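Local coordinates for Pdx2 protein (Plasmodium falciparum, PDB 2ABW) that hydrolyses glutamine to glutamate and ammonia, which is channelled to the Pdx1 active site for the biosynthesis of pyridoxal 5'-phosphate, at residues 4-9 and 208-213; 20-25 and 204-209; 93-98 and 114-119; 133-138 and 148-153; 163-168 and 185-190. All coordinates share one frame; numbering follows the deposited sequence.

Contacts 1 and 2 are both buried and share helix 204-219, with F209 serving both; contact 1 is purely apolar, whereas contact 2 mixes ring packing with the polar ends of H21 and Q206. Contacts 3, 4 and 5 are only partly buried and join strands through backbone hydrogen bonds: parallel with a bulge in contact 3, antiparallel hairpins in contacts 4 and 5. Contact 5 adds as many amide-carboxylate bonds as it has backbone bonds. Contact 3 lies in the small three-stranded sheet, whereas contacts 4 and 5 belong to the large mixed sheet that also contains strand 4-9. E186 of contact 5 reaches helix 204-219 through Y208 and K212, and Q187 ties contact 5 to D116 of contact 3.

Contact 1 of 5, residues 4-9 and 208-213; sequences ITIGVL and YFYEKV
Two isoleucines of strand 4-9, I4 and I6, point at helix 208-213 and share the same pair of helix residues, Y210 and V213. The short axes pass 9.6 Å apart at 125°, so the strand runs obliquely across the helix and it is its first half that touches. I4 holds CG2 anti to its backbone N, and this branch fits between the two partners: I4 CG2 lies 3.9 Å from V213 CG1, the two side chains sliding past each other in opposite directions, and 3.9 Å from Y210 CE1, on an oblique approach to the ring. I6 works with its longer branch. Its chain is extended at chi2 (174°), which carries I6 CD1 to 3.9 Å from V213 CG2 and to 4.1 Å from the backbone atom Y210 CA. The two valine methyls thus divide the work, CG1 meeting I4 and CG2 meeting I6. On the other branch, I6 CG2 comes to the edge of the F209 ring, 4.2 Å from F209 CE2, while V213 CG2, one helical turn on, sits over a face of that ring near its rim. The contact is wholly hydrophobic, part of the layer between sheet and helix in this glutaminase domain. Strand 30-35 covers I4 and Y210 through L30, V48 of strand 46-49 touches I6 and F209, and F22 of helix 16-23 closes in on the same two residues.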
# COMPACT_ATOMS: atom_id res chain seq x y z
N ILE A 4 2.82 -0.61 -19.35
CA ILE A 4 2.83 -0.14 -17.97
C ILE A 4 3.52 -1.21 -17.14
O ILE A 4 3.23 -2.41 -17.29
CB ILE A 4 1.37 -0.06 -17.47
CG1 ILE A 4 0.66 1.12 -18.15
CG2 ILE A 4 1.33 -0.01 -15.92
CD1 ILE A 4 1.25 2.41 -17.79
N THR A 5 4.51 -0.79 -16.31
CA THR A 5 5.22 -1.69 -15.41
C THR A 5 4.91 -1.32 -13.96
O THR A 5 5.14 -0.17 -13.55
CB THR A 5 6.73 -1.62 -15.62
OG1 THR A 5 6.98 -2.00 -16.99
CG2 THR A 5 7.46 -2.59 -14.63
N ILE A 6 4.36 -2.27 -13.24
CA ILE A 6 4.14 -2.12 -11.82
C ILE A 6 5.10 -3.05 -11.10
O ILE A 6 5.20 -4.23 -11.44
CB ILE A 6 2.67 -2.37 -11.38
CG1 ILE A 6 1.85 -1.26 -12.01
CG2 ILE A 6 2.61 -2.43 -9.86
CD1 ILE A 6 0.33 -1.41 -11.80
N GLY A 7 5.80 -2.52 -10.12
CA GLY A 7 6.72 -3.34 -9.33
C GLY A 7 6.11 -3.71 -8.02
O GLY A 7 5.20 -3.00 -7.47
N VAL A 8 6.55 -4.85 -7.49
CA VAL A 8 6.18 -5.31 -6.14
C VAL A 8 7.43 -5.49 -5.33
O VAL A 8 8.31 -6.25 -5.69
CB VAL A 8 5.34 -6.60 -6.14
CG1 VAL A 8 4.98 -7.05 -4.69
CG2 VAL A 8 4.03 -6.37 -6.91
N LEU A 9 7.58 -4.74 -4.25
CA LEU A 9 8.79 -4.84 -3.38
C LEU A 9 8.84 -6.30 -2.90
O LEU A 9 7.83 -6.86 -2.49
CB LEU A 9 8.65 -3.83 -2.23
CG LEU A 9 10.00 -3.74 -1.47
CD1 LEU A 9 11.08 -2.96 -2.24
CD2 LEU A 9 9.78 -3.05 -0.11
N TYR A 208 -7.96 -0.81 -9.42
CA TYR A 208 -7.95 0.61 -9.08
C TYR A 208 -6.53 1.16 -9.11
O TYR A 208 -6.23 2.23 -9.66
CB TYR A 208 -8.50 0.82 -7.70
CG TYR A 208 -8.64 2.23 -7.31
CD1 TYR A 208 -9.63 3.03 -7.90
CD2 TYR A 208 -7.85 2.81 -6.39
CE1 TYR A 208 -9.77 4.36 -7.52
CE2 TYR A 208 -8.03 4.10 -5.97
CZ TYR A 208 -8.99 4.88 -6.54
OH TYR A 208 -9.22 6.23 -6.20
N PHE A 209 -5.62 0.41 -8.52
CA PHE A 209 -4.20 0.89 -8.49
C PHE A 209 -3.64 0.87 -9.92
O PHE A 209 -2.92 1.80 -10.30
CB PHE A 209 -3.32 0.06 -7.57
CG PHE A 209 -1.92 0.62 -7.45
CD1 PHE A 209 -1.76 1.89 -6.85
CD2 PHE A 209 -0.79 -0.04 -7.87
CE1 PHE A 209 -0.51 2.45 -6.77
CE2 PHE A 209 0.45 0.53 -7.77
CZ PHE A 209 0.57 1.75 -7.25
N TYR A 210 -3.95 -0.12 -10.73
CA TYR A 210 -3.50 -0.11 -12.13
C TYR A 210 -3.98 1.19 -12.82
O TYR A 210 -3.19 1.85 -13.52
CB TYR A 210 -4.05 -1.32 -12.84
CG TYR A 210 -3.79 -1.24 -14.30
CD1 TYR A 210 -2.57 -1.54 -14.85
CD2 TYR A 210 -4.74 -0.74 -15.18
CE1 TYR A 210 -2.34 -1.40 -16.22
CE2 TYR A 210 -4.51 -0.59 -16.53
CZ TYR A 210 -3.29 -0.87 -17.07
OH TYR A 210 -2.96 -0.76 -18.43
N GLU A 211 -5.25 1.52 -12.71
CA GLU A 211 -5.79 2.70 -13.35
C GLU A 211 -5.08 3.95 -12.82
O GLU A 211 -4.80 4.85 -13.63
CB GLU A 211 -7.27 2.75 -13.12
CG GLU A 211 -8.04 1.77 -13.94
CD GLU A 211 -8.07 2.07 -15.41
OE1 GLU A 211 -7.95 3.24 -15.79
OE2 GLU A 211 -8.26 1.18 -16.24
N LYS A 212 -4.69 3.95 -11.54
CA LYS A 212 -3.94 5.08 -10.97
C LYS A 212 -2.62 5.26 -11.67
O LYS A 212 -2.15 6.35 -12.04
CB LYS A 212 -3.72 4.86 -9.50
CG LYS A 212 -3.19 6.03 -8.75
CD LYS A 212 -3.22 5.74 -7.24
CE LYS A 212 -2.53 6.87 -6.39
NZ LYS A 212 -3.50 8.00 -6.40
N VAL A 213 -1.93 4.14 -11.86
CA VAL A 213 -0.61 4.13 -12.57
C VAL A 213 -0.79 4.56 -14.02
O VAL A 213 -0.00 5.34 -14.56
CB VAL A 213 0.08 2.75 -12.44
CG1 VAL A 213 1.41 2.77 -13.23
CG2 VAL A 213 0.32 2.36 -11.01

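Contact 2 of 5, residues 20-25 and 204-209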
# COMPACT_ATOMS: atom_id res chain seq x y z
N ASN A 20 0.63 -12.36 -8.38
CA ASN A 20 -0.44 -13.21 -9.00
C ASN A 20 -1.73 -12.43 -9.13
O ASN A 20 -2.44 -12.55 -10.10
CB ASN A 20 -0.68 -14.45 -8.17
CG ASN A 20 -1.80 -15.29 -8.67
OD1 ASN A 20 -1.63 -15.96 -9.71
ND2 ASN A 20 -2.97 -15.31 -7.99
N HIS A 21 -2.06 -11.66 -8.09
CA HIS A 21 -3.31 -10.91 -8.10
C HIS A 21 -3.36 -9.80 -9.15
O HIS A 21 -4.43 -9.52 -9.69
CB HIS A 21 -3.66 -10.36 -6.73
CG HIS A 21 -4.96 -10.86 -6.22
ND1 HIS A 21 -5.06 -12.13 -5.73
CD2 HIS A 21 -6.15 -10.25 -6.00
CE1 HIS A 21 -6.29 -12.30 -5.23
NE2 HIS A 21 -7.00 -11.20 -5.46
N PHE A 22 -2.21 -9.22 -9.52
CA PHE A 22 -2.24 -8.34 -10.66
C PHE A 22 -2.30 -9.08 -12.00
O PHE A 22 -2.89 -8.65 -12.93
CB PHE A 22 -0.99 -7.47 -10.64
CG PHE A 22 -1.12 -6.24 -9.74
CD1 PHE A 22 -1.62 -5.09 -10.23
CD2 PHE A 22 -0.70 -6.30 -8.41
CE1 PHE A 22 -1.79 -3.97 -9.36
CE2 PHE A 22 -0.84 -5.21 -7.56
CZ PHE A 22 -1.33 -4.04 -8.03
N ILE A 23 -1.58 -10.20 -12.10
CA ILE A 23 -1.66 -11.03 -13.31
C ILE A 23 -3.09 -11.47 -13.54
O ILE A 23 -3.47 -11.56 -14.70
CB ILE A 23 -0.70 -12.19 -13.21
CG1 ILE A 23 0.75 -11.64 -13.20
CG2 ILE A 23 -0.90 -13.10 -14.41
CD1 ILE A 23 1.10 -10.72 -14.32
N LYS A 24 -3.88 -11.66 -12.49
CA LYS A 24 -5.26 -12.09 -12.64
C LYS A 24 -6.11 -11.01 -13.35
O LYS A 24 -7.24 -11.30 -13.81
CB LYS A 24 -5.95 -12.34 -11.32
CG LYS A 24 -5.58 -13.58 -10.63
CD LYS A 24 -6.32 -13.65 -9.24
CE LYS A 24 -7.76 -14.02 -9.39
NZ LYS A 24 -8.40 -14.44 -7.98
N LEU A 25 -5.67 -9.80 -13.35
CA LEU A 25 -6.34 -8.74 -14.12
C LEU A 25 -6.38 -9.03 -15.61
O LEU A 25 -7.26 -8.52 -16.33
CB LEU A 25 -5.70 -7.37 -13.94
CG LEU A 25 -5.72 -6.75 -12.48
CD1 LEU A 25 -4.82 -5.50 -12.35
CD2 LEU A 25 -7.18 -6.56 -12.08
N ALA A 204 -10.35 -5.98 -7.11
CA ALA A 204 -10.86 -4.57 -7.26
C ALA A 204 -9.74 -3.59 -6.97
O ALA A 204 -9.58 -2.61 -7.71
CB ALA A 204 -11.99 -4.34 -6.29
N PHE A 205 -9.00 -3.75 -5.86
CA PHE A 205 -7.98 -2.76 -5.51
C PHE A 205 -6.79 -2.78 -6.48
O PHE A 205 -6.12 -1.76 -6.72
CB PHE A 205 -7.58 -2.86 -4.05
CG PHE A 205 -8.69 -2.31 -3.13
CD1 PHE A 205 -9.74 -3.12 -2.77
CD2 PHE A 205 -8.72 -0.97 -2.79
CE1 PHE A 205 -10.78 -2.60 -1.99
CE2 PHE A 205 -9.78 -0.47 -1.99
CZ PHE A 205 -10.80 -1.27 -1.69
N GLN A 206 -6.47 -3.99 -6.95
CA GLN A 206 -5.45 -4.10 -7.97
C GLN A 206 -5.85 -3.33 -9.23
O GLN A 206 -5.04 -2.58 -9.85
CB GLN A 206 -5.18 -5.58 -8.35
CG GLN A 206 -4.46 -6.32 -7.23
CD GLN A 206 -5.33 -6.84 -6.12
OE1 GLN A 206 -6.53 -6.76 -6.23
NE2 GLN A 206 -4.70 -7.43 -5.08
N GLN A 207 -7.07 -3.47 -9.65
CA GLN A 207 -7.58 -2.76 -10.81
C GLN A 207 -7.54 -1.27 -10.59
O GLN A 207 -7.12 -0.51 -11.48
CB GLN A 207 -8.98 -3.24 -11.10
CG GLN A 207 -9.45 -2.58 -12.42
CD GLN A 207 -10.87 -2.97 -12.81
OE1 GLN A 207 -11.55 -3.76 -12.12
NE2 GLN A 207 -11.31 -2.42 -13.88
N TYR A 208 -7.96 -0.81 -9.42
CA TYR A 208 -7.95 0.61 -9.08
C TYR A 208 -6.53 1.16 -9.11
O TYR A 208 -6.23 2.23 -9.66
CB TYR A 208 -8.50 0.82 -7.70
CG TYR A 208 -8.64 2.23 -7.31
CD1 TYR A 208 -9.63 3.03 -7.90
CD2 TYR A 208 -7.85 2.81 -6.39
CE1 TYR A 208 -9.77 4.36 -7.52
CE2 TYR A 208 -8.03 4.10 -5.97
CZ TYR A 208 -8.99 4.88 -6.54
OH TYR A 208 -9.22 6.23 -6.20
N PHE A 209 -5.62 0.41 -8.52
CA PHE A 209 -4.20 0.89 -8.49
C PHE A 209 -3.64 0.87 -9.92
O PHE A 209 -2.92 1.80 -10.30
CB PHE A 209 -3.32 0.06 -7.57
CG PHE A 209 -1.92 0.62 -7.45
CD1 PHE A 209 -1.76 1.89 -6.85
CD2 PHE A 209 -0.79 -0.04 -7.87
CE1 PHE A 209 -0.51 2.45 -6.77
CE2 PHE A 209 0.45 0.53 -7.77
CZ PHE A 209 0.57 1.75 -7.25
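The backbones come closest at F22 and Q206, whose CA atoms are 6.0 Å apart, where the C-terminal part of helix 16-23 and the residues that follow meet the start of helix 204-219. Both helices belong to the class I glutamine amidotransferase fold, in which helices flank a central sheet. Q206 is the centrepiece. With CG anti to its carbonyl carbon and the chain bent at chi2, it lays its aliphatic part on the F22 ring: Q206 CG sits over the middle of one face, 3.8 Å from the F22 centroid and 10° off the normal, a CH-pi contact. The amide beyond stands nearly upright to that ring, the planes 80° apart, and lies against H21, its plane turned about 45° from that of the imidazole. H21 NE2 is hydrogen-bonded to the backbone oxygen of H202, just before the helix, and the H21 side chain lies about 4 Å from that of E198, a charge-relay residue; this contact therefore borders the active site. At its far rim the F22 ring reaches the next helical turn, where F22 CZ approaches F209 CD2 obliquely at 4.0 Å. W84 of strand 83-86 touches both F22 and Q206. L25 rests its two methyls on the helix at successive residues: L25 CD1 is 3.9 Å from Q206 O, and L25 CD2 is 3.9 Å from Q207 CB.

Contact 3 of 5, residues 93-98 and 114-119; sequences LSKNVE and GLDITI
Strands 94-98 and 115-120 run parallel in the small three-stranded sheet, with a beta bulge between S94 and N96 that shifts the register by one. L115 N donates to L93 O before the bulge; after it, N96 N points straight at I117 O (178°), I119 N donates to N96 O, and E98 N to I119 O. At the bulge itself, K95 N makes only weak bonds, split between L115 O and I117 O. S94 shows how tightly this region is filled. Its CB lies 3.5 Å from I119 CG2. With chi1 at -60° the hydroxyl stands beside the backbone N, and S94 OG is wedged against I117 CD1 at 3.3 Å and I119 CG2 at 3.4 Å; its hydrogen-bond partner is the backbone oxygen of C90, in helix 88-92 that follows the nucleophile C87. I117 CG1 takes the crowded position between N and carbonyl carbon, which brings that branch to the serine. On the other face T118 OG1 also pairs with E160 of strand 157-161, and N96 ND2 donates to T118 OG1 at 3.2 Å, the oxygen lying close to the amide plane.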
# COMPACT_ATOMS: atom_id res chain seq x y z
N LEU A 93 4.11 3.98 4.85
CA LEU A 93 3.71 5.29 4.23
C LEU A 93 3.21 6.33 5.24
O LEU A 93 2.90 7.48 4.91
CB LEU A 93 2.66 5.10 3.17
CG LEU A 93 3.03 4.23 1.98
CD1 LEU A 93 1.90 4.02 0.97
CD2 LEU A 93 4.27 4.94 1.20
N SER A 94 2.97 5.86 6.47
CA SER A 94 2.28 6.66 7.40
C SER A 94 3.18 7.71 8.08
O SER A 94 4.35 7.47 8.38
CB SER A 94 1.56 5.85 8.47
OG SER A 94 0.63 4.99 7.86
N LYS A 95 2.58 8.84 8.45
CA LYS A 95 3.34 9.91 9.18
C LYS A 95 3.74 9.56 10.56
O LYS A 95 4.93 9.70 10.98
CB LYS A 95 2.51 11.17 9.23
CG LYS A 95 3.21 12.37 9.88
CD LYS A 95 2.39 13.61 9.73
CE LYS A 95 3.24 14.87 10.07
NZ LYS A 95 4.70 14.56 9.93
N ASN A 96 2.76 9.11 11.37
CA ASN A 96 3.00 8.73 12.73
C ASN A 96 2.73 7.25 12.85
O ASN A 96 1.62 6.78 12.48
CB ASN A 96 2.12 9.51 13.69
CG ASN A 96 2.33 10.98 13.62
OD1 ASN A 96 3.51 11.48 13.69
ND2 ASN A 96 1.22 11.72 13.49
N VAL A 97 3.70 6.48 13.30
CA VAL A 97 3.55 5.08 13.59
C VAL A 97 3.55 4.83 15.06
O VAL A 97 4.54 5.21 15.72
CB VAL A 97 4.58 4.23 12.77
CG1 VAL A 97 4.40 2.77 13.09
CG2 VAL A 97 4.53 4.53 11.18
N GLU A 98 2.55 4.10 15.55
CA GLU A 98 2.43 3.75 16.98
C GLU A 98 2.47 2.25 17.22
O GLU A 98 2.00 1.43 16.42
CB GLU A 98 1.14 4.32 17.53
CG GLU A 98 1.13 5.84 17.42
CD GLU A 98 -0.15 6.52 17.94
OE1 GLU A 98 -1.18 5.85 18.04
OE2 GLU A 98 -0.12 7.74 18.17
N GLY A 114 4.04 9.70 3.06
CA GLY A 114 3.16 9.76 1.86
C GLY A 114 1.68 9.81 2.24
O GLY A 114 0.88 10.36 1.53
N LEU A 115 1.34 9.20 3.37
CA LEU A 115 -0.02 9.29 3.93
C LEU A 115 0.02 10.03 5.28
O LEU A 115 0.69 9.54 6.22
CB LEU A 115 -0.58 7.86 4.14
CG LEU A 115 -0.77 7.05 2.85
CD1 LEU A 115 -1.11 5.65 3.20
CD2 LEU A 115 -1.76 7.73 1.96
N ASP A 116 -0.67 11.14 5.33
CA ASP A 116 -0.71 11.98 6.57
C ASP A 116 -1.75 11.40 7.51
O ASP A 116 -2.83 11.93 7.69
CB ASP A 116 -0.87 13.43 6.28
CG ASP A 116 0.38 14.02 5.59
OD1 ASP A 116 1.54 13.48 5.74
OD2 ASP A 116 0.17 14.95 4.80
N ILE A 117 -1.35 10.25 8.10
CA ILE A 117 -2.19 9.55 9.05
C ILE A 117 -1.34 9.05 10.21
O ILE A 117 -0.16 8.92 10.14
CB ILE A 117 -2.86 8.32 8.39
CG1 ILE A 117 -1.84 7.22 7.98
CG2 ILE A 117 -3.73 8.79 7.23
CD1 ILE A 117 -2.42 6.05 7.17
N THR A 118 -2.01 8.76 11.32
CA THR A 118 -1.42 8.02 12.41
C THR A 118 -1.95 6.63 12.40
O THR A 118 -3.18 6.39 12.33
CB THR A 118 -1.85 8.63 13.77
OG1 THR A 118 -1.39 9.99 13.84
CG2 THR A 118 -1.35 7.90 14.93
N ILE A 119 -1.05 5.67 12.38
CA ILE A 119 -1.42 4.27 12.29
C ILE A 119 -0.80 3.47 13.47
O ILE A 119 0.33 3.82 13.95
CB ILE A 119 -0.98 3.71 10.97
CG1 ILE A 119 -1.72 2.43 10.62
CG2 ILE A 119 0.59 3.52 10.96
CD1 ILE A 119 -1.48 2.02 9.13

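Contact 4 of 5, residues 133-138 and 148-153; sequences CSLNII and LTAACI
Backbone hydrogen bonds carry this antiparallel hairpin. C133 and A150 form a hydrogen-bonded pair, C133 N to A150 O and A150 N to C133 O, both 2.9 Å; S134 and T149 follow as a non-hydrogen-bonded pair. L135 N then donates to L148 O at 2.9 Å, each of the three donors lying in the carbonyl plane. Beyond that a water replaces the direct link, donating to L135 O and accepting from L148 N. The apolar contacts centre on the A150 methyl: A150 CB is 3.7 Å from L135 CD2 and 3.8 Å from C133 SG. That sulfur takes the crowded position between N and carbonyl carbon (chi1 64°), and it also lies 4.2 Å from C152 SG, too far for a disulfide. Next to the connecting loop the I137 and L148 side chains cross obliquely, their CD1 atoms in contact. Strand 149-153 is the outermost of the large sheet and leads to I153, a glutamine-binding residue; strand 167-174 flanks the hairpin through F172 and A170, and F205 and A204 of helix 204-219 cover L135, I137 and L148.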
# COMPACT_ATOMS: atom_id res chain seq x y z
N CYS A 133 -14.59 -8.39 6.19
CA CYS A 133 -15.53 -7.32 6.32
C CYS A 133 -16.08 -6.89 4.96
O CYS A 133 -15.48 -7.06 3.92
CB CYS A 133 -14.90 -6.16 7.09
SG CYS A 133 -13.58 -5.43 6.29
N SER A 134 -17.29 -6.34 5.00
CA SER A 134 -17.88 -5.67 3.88
C SER A 134 -17.36 -4.23 3.85
O SER A 134 -17.36 -3.53 4.88
CB SER A 134 -19.40 -5.59 4.06
OG SER A 134 -20.01 -5.30 2.81
N LEU A 135 -17.00 -3.72 2.66
CA LEU A 135 -16.46 -2.35 2.55
C LEU A 135 -17.48 -1.36 2.06
O LEU A 135 -18.29 -1.69 1.14
CB LEU A 135 -15.30 -2.39 1.55
CG LEU A 135 -14.06 -3.21 1.94
CD1 LEU A 135 -13.03 -3.18 0.72
CD2 LEU A 135 -13.43 -2.67 3.25
N ASN A 136 -17.49 -0.18 2.66
CA ASN A 136 -18.20 0.99 2.17
C ASN A 136 -17.16 1.79 1.40
O ASN A 136 -16.26 2.33 2.02
CB ASN A 136 -18.74 1.79 3.32
CG ASN A 136 -19.24 3.08 2.91
OD1 ASN A 136 -19.99 3.15 1.95
ND2 ASN A 136 -18.98 4.10 3.70
N ILE A 137 -17.24 1.78 0.07
CA ILE A 137 -16.22 2.39 -0.71
C ILE A 137 -16.68 3.72 -1.31
O ILE A 137 -17.74 3.78 -1.96
CB ILE A 137 -15.73 1.47 -1.81
CG1 ILE A 137 -15.21 0.11 -1.26
CG2 ILE A 137 -14.63 2.19 -2.61
CD1 ILE A 137 -14.71 -0.95 -2.27
N ILE A 138 -15.97 4.76 -1.02
CA ILE A 138 -16.30 6.10 -1.42
C ILE A 138 -15.54 6.44 -2.65
O ILE A 138 -14.43 6.96 -2.63
CB ILE A 138 -16.01 7.11 -0.34
CG1 ILE A 138 -16.77 6.73 0.95
CG2 ILE A 138 -16.42 8.55 -0.81
CD1 ILE A 138 -15.95 5.87 1.86
N LEU A 148 -18.22 -5.28 -2.03
CA LEU A 148 -16.91 -5.91 -1.99
C LEU A 148 -16.46 -6.14 -0.58
O LEU A 148 -16.95 -5.49 0.34
CB LEU A 148 -15.86 -5.04 -2.69
CG LEU A 148 -15.97 -4.97 -4.22
CD1 LEU A 148 -15.14 -3.84 -4.78
CD2 LEU A 148 -15.52 -6.33 -4.83
N THR A 149 -15.52 -7.06 -0.43
CA THR A 149 -15.06 -7.50 0.87
C THR A 149 -13.55 -7.30 0.99
O THR A 149 -12.84 -7.07 0.01
CB THR A 149 -15.35 -8.99 1.05
OG1 THR A 149 -14.98 -9.68 -0.15
CG2 THR A 149 -16.84 -9.10 1.27
N ALA A 150 -13.11 -7.33 2.25
CA ALA A 150 -11.71 -7.24 2.59
C ALA A 150 -11.38 -8.23 3.66
O ALA A 150 -12.14 -8.44 4.61
CB ALA A 150 -11.43 -5.84 3.16
N ALA A 151 -10.18 -8.81 3.57
CA ALA A 151 -9.68 -9.72 4.59
C ALA A 151 -8.69 -9.03 5.51
O ALA A 151 -7.58 -8.64 5.09
CB ALA A 151 -9.04 -10.92 3.88
N CYS A 152 -9.11 -8.82 6.77
CA CYS A 152 -8.27 -8.16 7.73
C CYS A 152 -7.64 -9.18 8.62
O CYS A 152 -8.35 -9.84 9.31
CB CYS A 152 -9.13 -7.27 8.62
SG CYS A 152 -9.68 -5.80 7.73
N ILE A 153 -6.33 -9.33 8.54
CA ILE A 153 -5.60 -10.27 9.39
C ILE A 153 -4.52 -9.53 10.17
O ILE A 153 -3.53 -9.09 9.61
CB ILE A 153 -5.01 -11.40 8.55
CG1 ILE A 153 -6.13 -12.13 7.79
CG2 ILE A 153 -4.36 -12.47 9.48
CD1 ILE A 153 -5.57 -13.26 7.03
O HOH W 1 -18.16 -2.50 -1.61

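Contact 5 of 5, residues 163-168 and 185-190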
# COMPACT_ATOMS: atom_id res chain seq x y z
N SER A 163 -4.75 15.36 7.60
CA SER A 163 -4.78 16.39 6.54
C SER A 163 -6.06 16.26 5.80
O SER A 163 -6.59 15.14 5.60
CB SER A 163 -3.66 16.13 5.54
OG SER A 163 -3.79 16.93 4.37
N ASP A 164 -6.63 17.40 5.38
CA ASP A 164 -7.76 17.32 4.48
C ASP A 164 -7.43 16.77 3.08
O ASP A 164 -8.36 16.47 2.29
CB ASP A 164 -8.39 18.70 4.25
CG ASP A 164 -8.99 19.28 5.52
OD1 ASP A 164 -9.75 18.57 6.23
OD2 ASP A 164 -8.71 20.47 5.80
N GLU A 165 -6.16 16.65 2.77
CA GLU A 165 -5.75 16.02 1.52
C GLU A 165 -5.93 14.53 1.51
O GLU A 165 -5.88 13.89 0.46
CB GLU A 165 -4.26 16.24 1.30
CG GLU A 165 -3.73 17.56 0.93
CD GLU A 165 -2.17 17.53 0.63
OE1 GLU A 165 -1.40 16.50 0.50
OE2 GLU A 165 -1.65 18.67 0.53
N VAL A 166 -6.10 13.91 2.69
CA VAL A 166 -6.32 12.48 2.73
C VAL A 166 -7.76 12.17 2.48
O VAL A 166 -8.68 12.74 3.11
CB VAL A 166 -5.93 11.91 4.11
CG1 VAL A 166 -6.40 10.44 4.20
CG2 VAL A 166 -4.45 12.14 4.40
N LYS A 167 -7.99 11.36 1.47
CA LYS A 167 -9.32 10.87 1.19
C LYS A 167 -9.54 9.48 1.79
O LYS A 167 -8.71 8.57 1.67
CB LYS A 167 -9.50 10.84 -0.30
CG LYS A 167 -9.19 12.23 -0.97
CD LYS A 167 -9.71 13.50 -0.25
CE LYS A 167 -9.03 14.81 -0.82
NZ LYS A 167 -9.72 16.07 -0.33
N VAL A 168 -10.58 9.32 2.56
CA VAL A 168 -10.96 8.05 3.09
C VAL A 168 -11.68 7.34 1.96
O VAL A 168 -12.80 7.79 1.47
CB VAL A 168 -11.86 8.16 4.36
CG1 VAL A 168 -12.43 6.76 4.74
CG2 VAL A 168 -11.05 8.77 5.45
N VAL A 185 -7.13 4.48 2.44
CA VAL A 185 -6.99 5.93 2.27
C VAL A 185 -6.19 6.21 1.02
O VAL A 185 -5.39 5.35 0.58
CB VAL A 185 -6.26 6.58 3.48
CG1 VAL A 185 -7.20 6.56 4.71
CG2 VAL A 185 -4.92 5.97 3.82
N GLU A 186 -6.36 7.40 0.49
CA GLU A 186 -5.61 7.80 -0.69
C GLU A 186 -5.20 9.25 -0.50
O GLU A 186 -6.02 10.10 -0.11
CB GLU A 186 -6.49 7.59 -1.94
CG GLU A 186 -5.71 7.82 -3.27
CD GLU A 186 -6.48 7.30 -4.48
OE1 GLU A 186 -7.72 7.07 -4.35
OE2 GLU A 186 -5.93 7.23 -5.57
N GLN A 187 -3.98 9.59 -0.84
CA GLN A 187 -3.50 10.98 -0.68
C GLN A 187 -2.51 11.21 -1.83
O GLN A 187 -1.49 10.55 -1.85
CB GLN A 187 -2.78 11.23 0.63
CG GLN A 187 -2.41 12.72 0.80
CD GLN A 187 -1.77 13.00 2.08
OE1 GLN A 187 -1.62 12.10 2.94
NE2 GLN A 187 -1.32 14.27 2.23
N ASN A 188 -2.89 12.10 -2.75
CA ASN A 188 -2.01 12.40 -3.89
C ASN A 188 -1.69 11.06 -4.57
O ASN A 188 -2.63 10.28 -4.83
CB ASN A 188 -0.77 13.15 -3.45
CG ASN A 188 -1.04 14.43 -2.71
OD1 ASN A 188 -1.75 15.26 -3.21
ND2 ASN A 188 -0.51 14.55 -1.46
N ASN A 189 -0.40 10.74 -4.78
CA ASN A 189 0.01 9.53 -5.45
C ASN A 189 0.05 8.24 -4.63
O ASN A 189 0.47 7.18 -5.12
CB ASN A 189 1.39 9.75 -6.07
CG ASN A 189 2.42 10.21 -5.08
OD1 ASN A 189 2.22 11.22 -4.41
ND2 ASN A 189 3.60 9.51 -5.00
N CYS A 190 -0.38 8.32 -3.37
CA CYS A 190 -0.31 7.23 -2.41
C CYS A 190 -1.63 6.60 -2.05
O CYS A 190 -2.60 7.29 -1.79
CB CYS A 190 0.32 7.72 -1.11
SG CYS A 190 2.01 8.40 -1.34
O HOH W 2 -5.10 13.79 -2.22
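The open end of the beta hairpin formed by strands 167-174 and 180-187 is bridged at its side chains by one carboxylate oxygen. E165 OE1 accepts two amide hydrogens, from Q187 NE2 at 2.8 Å and from N188 ND2 at 2.9 Å, both nearly straight. Both donors come from above the carboxylate plane, and the two amide planes stand almost upright to it, at 77° and 76°; such a double grip would be expected to stabilise the negative charge. The extended E165 chain spans the gap, and that of Q187 is extended too, so the amide of Q187 can serve two sides: its OE1 accepts from the backbone N of D116 in the neighbouring three-stranded sheet. V166 CG2 packs at 3.2 Å from Q187 OE1, and V166 CG1 lies 3.9 Å from V185 CB. Next come the strands, where K167 and E186 form an antiparallel hydrogen-bonded pair and V168 and V185 a non-hydrogen-bonded one. The carboxylate of E186 turns to helix 204-219, meeting Y208 and K212. Turns set these groups in place: a type I turn from S163 to V166 presents E165, with S163 OG accepting from E165 N in an ST turn, and a type II' turn from Q187 to C190 presents N188. A water finally spans the two turns, donating to E165 O and accepting from N188 N, each at 2.8 Å.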